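Local coordinates for protein geranylgeranyl Pyrophosphate Synthetase (Geoglobus acetivorans, PDB 5JFQ) that catalyses the stepwise addition of three isopentenyl diphosphate units to dimethylallyl diphosphate, giving mainly geranylgeranyl diphosphate, with magnesium as cofactor, at residues 144-147 with 148-151; 171-175 with 176-180. All coordinates share one frame; numbering follows the deposited sequence.

Contact 1. Residues 144-147 with 148-151; sequences CVEI and CEGQ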
# COMPACT_ATOMS: atom_id res chain seq x y z
N CYS B 144 5.15 -3.31 -7.61
CA CYS B 144 4.41 -2.20 -7.03
C CYS B 144 5.32 -1.01 -6.75
O CYS B 144 4.92 0.15 -6.94
CB CYS B 144 3.70 -2.66 -5.76
SG CYS B 144 2.36 -3.85 -6.07
N VAL B 145 6.55 -1.26 -6.32
CA VAL B 145 7.49 -0.16 -6.15
C VAL B 145 7.71 0.54 -7.48
O VAL B 145 7.77 1.77 -7.54
CB VAL B 145 8.82 -0.66 -5.55
CG1 VAL B 145 9.86 0.44 -5.55
CG2 VAL B 145 8.61 -1.21 -4.13
N GLU B 146 7.81 -0.24 -8.56
CA GLU B 146 8.13 0.35 -9.85
C GLU B 146 6.96 1.14 -10.42
O GLU B 146 7.16 2.21 -10.99
CB GLU B 146 8.58 -0.73 -10.82
CG GLU B 146 9.98 -1.23 -10.52
CD GLU B 146 10.75 -1.58 -11.77
OE1 GLU B 146 10.62 -2.74 -12.24
OE2 GLU B 146 11.46 -0.70 -12.30
N ILE B 147 5.73 0.63 -10.26
CA ILE B 147 4.56 1.42 -10.65
C ILE B 147 4.58 2.78 -9.96
O ILE B 147 4.30 3.80 -10.59
CB ILE B 147 3.25 0.66 -10.33
CG1 ILE B 147 3.26 -0.75 -10.93
CG2 ILE B 147 2.03 1.46 -10.80
CD1 ILE B 147 1.96 -1.46 -10.75
N CYS B 148 4.91 2.80 -8.67
CA CYS B 148 5.03 4.06 -7.95
C CYS B 148 6.16 4.90 -8.54
O CYS B 148 6.02 6.11 -8.72
CB CYS B 148 5.29 3.80 -6.46
SG CYS B 148 3.97 2.93 -5.60
N GLU B 149 7.30 4.26 -8.81
CA GLU B 149 8.39 4.96 -9.48
C GLU B 149 7.92 5.50 -10.83
O GLU B 149 8.25 6.63 -11.20
CB GLU B 149 9.59 4.02 -9.64
CG GLU B 149 10.26 3.64 -8.33
CD GLU B 149 11.44 2.71 -8.52
OE1 GLU B 149 11.62 2.21 -9.65
OE2 GLU B 149 12.20 2.47 -7.54
N GLY B 150 7.12 4.72 -11.56
CA GLY B 150 6.61 5.18 -12.84
C GLY B 150 5.66 6.36 -12.70
O GLY B 150 5.83 7.39 -13.37
N GLN B 151 4.64 6.22 -11.85
CA GLN B 151 3.69 7.31 -11.67
C GLN B 151 4.39 8.59 -11.24
O GLN B 151 4.03 9.69 -11.69
CB GLN B 151 2.62 6.92 -10.64
CG GLN B 151 1.63 8.04 -10.27
CD GLN B 151 0.76 8.50 -11.44
OE1 GLN B 151 0.79 7.94 -12.53
NE2 GLN B 151 -0.04 9.55 -11.20
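Glu149 lies back along its own helix over Val145 and Glu146. Its CB lies 3.3 Å from Glu146 O, and CG continues to Val145 O. With CG anti to the carbonyl carbon (chi1 -67°) and the chain extended beyond it, the side chain runs toward the earlier turn. There CD lies 4.1 Å from Val145 CG1 and the carboxylate oxygens part. OE2 passes alongside the valine, 3.7 Å from CG1, and is hydrogen-bonded to Tyr33 OH of the second subunit. OE1 turns the other way, to Glu146, and stands 3.9 Å from both CG and OE2 of that residue. The two carboxylates are almost perpendicular, their planes 86° apart; the proximity of like charges is probably eased because Glu146 OE1 forms a salt bridge with Arg173.

These are about two turns of helix 130-159 in the all-helical polyprenyl synthase fold, with regular i to i+4 bonding. Cys148 N, Glu149 N, Gly150 N and Gln151 N bond to Cys144 O, Val145 O, Glu146 O and Ile147 O; the bond from Gln151 N to Ile147 O is 2.7 Å long and nearly straight at 174°. The sides of the helix face different surroundings. Ile147 packs on Thr80 of helix 67-88, Cys148 on Thr114 of the second subunit, and Val145 on Tyr33 of that same subunit. Gln151, its CB 3.5 Å from Ile147 O, sends its amide away from the preceding turn, beside Asp84 and Lys175.

Contact 2. Residues 171-175 with 176-180; sequences MVRKK and TGVLI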
# COMPACT_ATOMS: atom_id res chain seq x y z
N MET B 171 9.40 5.01 -18.33
CA MET B 171 8.25 5.32 -17.49
C MET B 171 7.08 4.42 -17.83
O MET B 171 6.40 3.91 -16.93
CB MET B 171 7.86 6.79 -17.62
CG MET B 171 6.65 7.17 -16.80
SD MET B 171 5.10 6.82 -17.63
CE MET B 171 5.23 7.87 -19.09
N VAL B 172 6.79 4.24 -19.12
CA VAL B 172 5.66 3.39 -19.48
C VAL B 172 5.93 1.95 -19.07
O VAL B 172 5.02 1.23 -18.64
CB VAL B 172 5.33 3.51 -20.98
CG1 VAL B 172 6.43 2.93 -21.83
CG2 VAL B 172 4.06 2.75 -21.28
N ARG B 173 7.19 1.52 -19.15
CA ARG B 173 7.55 0.17 -18.74
C ARG B 173 7.20 -0.06 -17.27
O ARG B 173 6.63 -1.10 -16.92
CB ARG B 173 9.04 -0.06 -19.00
CG ARG B 173 9.58 -1.38 -18.49
CD ARG B 173 11.07 -1.28 -18.21
NE ARG B 173 11.43 -2.25 -17.19
CZ ARG B 173 11.69 -1.95 -15.92
NH1 ARG B 173 11.66 -0.69 -15.52
NH2 ARG B 173 11.99 -2.92 -15.06
N LYS B 174 7.51 0.91 -16.41
CA LYS B 174 7.17 0.82 -15.00
C LYS B 174 5.68 1.08 -14.76
O LYS B 174 5.03 0.34 -14.02
CB LYS B 174 8.00 1.81 -14.19
CG LYS B 174 9.49 1.55 -14.14
CD LYS B 174 10.10 2.52 -13.13
CE LYS B 174 11.59 2.29 -12.91
NZ LYS B 174 12.43 2.78 -14.04
N LYS B 175 5.13 2.13 -15.39
CA LYS B 175 3.82 2.63 -14.95
C LYS B 175 2.71 1.66 -15.32
O LYS B 175 1.80 1.41 -14.51
CB LYS B 175 3.54 4.01 -15.54
CG LYS B 175 2.25 4.66 -15.03
CD LYS B 175 2.14 4.58 -13.50
CE LYS B 175 0.75 4.98 -12.95
NZ LYS B 175 -0.36 4.04 -13.27
N THR B 176 2.75 1.10 -16.52
CA THR B 176 1.73 0.14 -16.92
C THR B 176 2.27 -1.19 -17.43
O THR B 176 1.49 -2.13 -17.58
CB THR B 176 0.81 0.77 -17.98
OG1 THR B 176 1.59 1.18 -19.11
CG2 THR B 176 0.07 2.00 -17.41
N GLY B 177 3.58 -1.31 -17.66
CA GLY B 177 4.15 -2.50 -18.25
C GLY B 177 4.43 -3.64 -17.29
O GLY B 177 3.99 -4.78 -17.52
N VAL B 178 5.17 -3.36 -16.20
CA VAL B 178 5.56 -4.44 -15.29
C VAL B 178 4.34 -5.11 -14.68
O VAL B 178 4.32 -6.33 -14.50
CB VAL B 178 6.52 -3.95 -14.19
CG1 VAL B 178 7.90 -3.60 -14.78
CG2 VAL B 178 5.92 -2.79 -13.38
N LEU B 179 3.29 -4.35 -14.35
CA LEU B 179 2.10 -5.04 -13.86
C LEU B 179 1.53 -5.96 -14.93
O LEU B 179 0.92 -6.98 -14.60
CB LEU B 179 1.04 -4.06 -13.37
CG LEU B 179 -0.06 -4.74 -12.54
CD1 LEU B 179 0.56 -5.41 -11.34
CD2 LEU B 179 -1.13 -3.78 -12.10
N ILE B 180 1.74 -5.63 -16.20
CA ILE B 180 1.30 -6.56 -17.23
C ILE B 180 2.32 -7.68 -17.39
O ILE B 180 1.94 -8.82 -17.66
CB ILE B 180 1.04 -5.83 -18.54
CG1 ILE B 180 0.06 -4.68 -18.28
CG2 ILE B 180 0.46 -6.81 -19.55
CD1 ILE B 180 -0.40 -3.93 -19.52
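Thr176 overlaps Val172 one turn back, its OG1 3.6 Å from Val172 CG2. The hydroxyl occupies the position between its own backbone N and carbonyl carbon (chi1 58°), which leaves Thr176 OG1 3.5 Å from Val172 O; its one proton has two weak acceptors within reach, Val172 O and Gln213 OE1, and which it serves is not settled. Val172 O also accepts Thr176 N at 3.1 Å. A valine here would lose the hydroxyl, and would probably leave Gln213 OE1 and Val172 O without that weak partner.

Gly177 N bonds weakly back to Val172 O, and Val178 N donates to Arg173 O at 2.8 Å; both are i to i+5 links, in keeping with a pi-type widening of helix 165-190. The short axes of 171-175 and 176-180 diverge by 45°. Val178 CG2 comes within 3.3 Å of Lys174 O, while CG1 lies over one face of the Arg173 guanidinium, 4.1 Å above its plane and toward the rim. Arg173 reaches there on an extended chain, its charge paired with Glu170 and Glu146. Lys175 NZ forms a salt bridge with Asp84; it and Thr176 probably bind dimethylallyl diphosphate, as in relatives. Around this kink, Val172 and Val178 rest on helix 195-221, Lys174 and Lys175 meet helix 130-159, and Leu179 touches helices 47-58 and 67-88.

How the contacts relate
Contacts 1 and 2 lie on successive helices of the chain, 130-159 and 165-190, with centres about 8 Å apart, and meet directly. Glu146 OE1 of contact 1 forms a salt bridge with Arg173 NH2 of contact 2 at 3.1 Å. Beside it, Lys174 CE lies against both acids, 3.1 Å from Glu146 OE2 and 3.3 Å from Glu149 OE1, while its NZ pairs with Glu170. A second meeting point, Gln151 OE1 with Lys175 CE at 3.0 Å, lies next to Asp84, which probably binds magnesium. Contact 1 thus connects the dimer interface with the probable diphosphate site, to which contact 2 contributes Lys175 and Thr176.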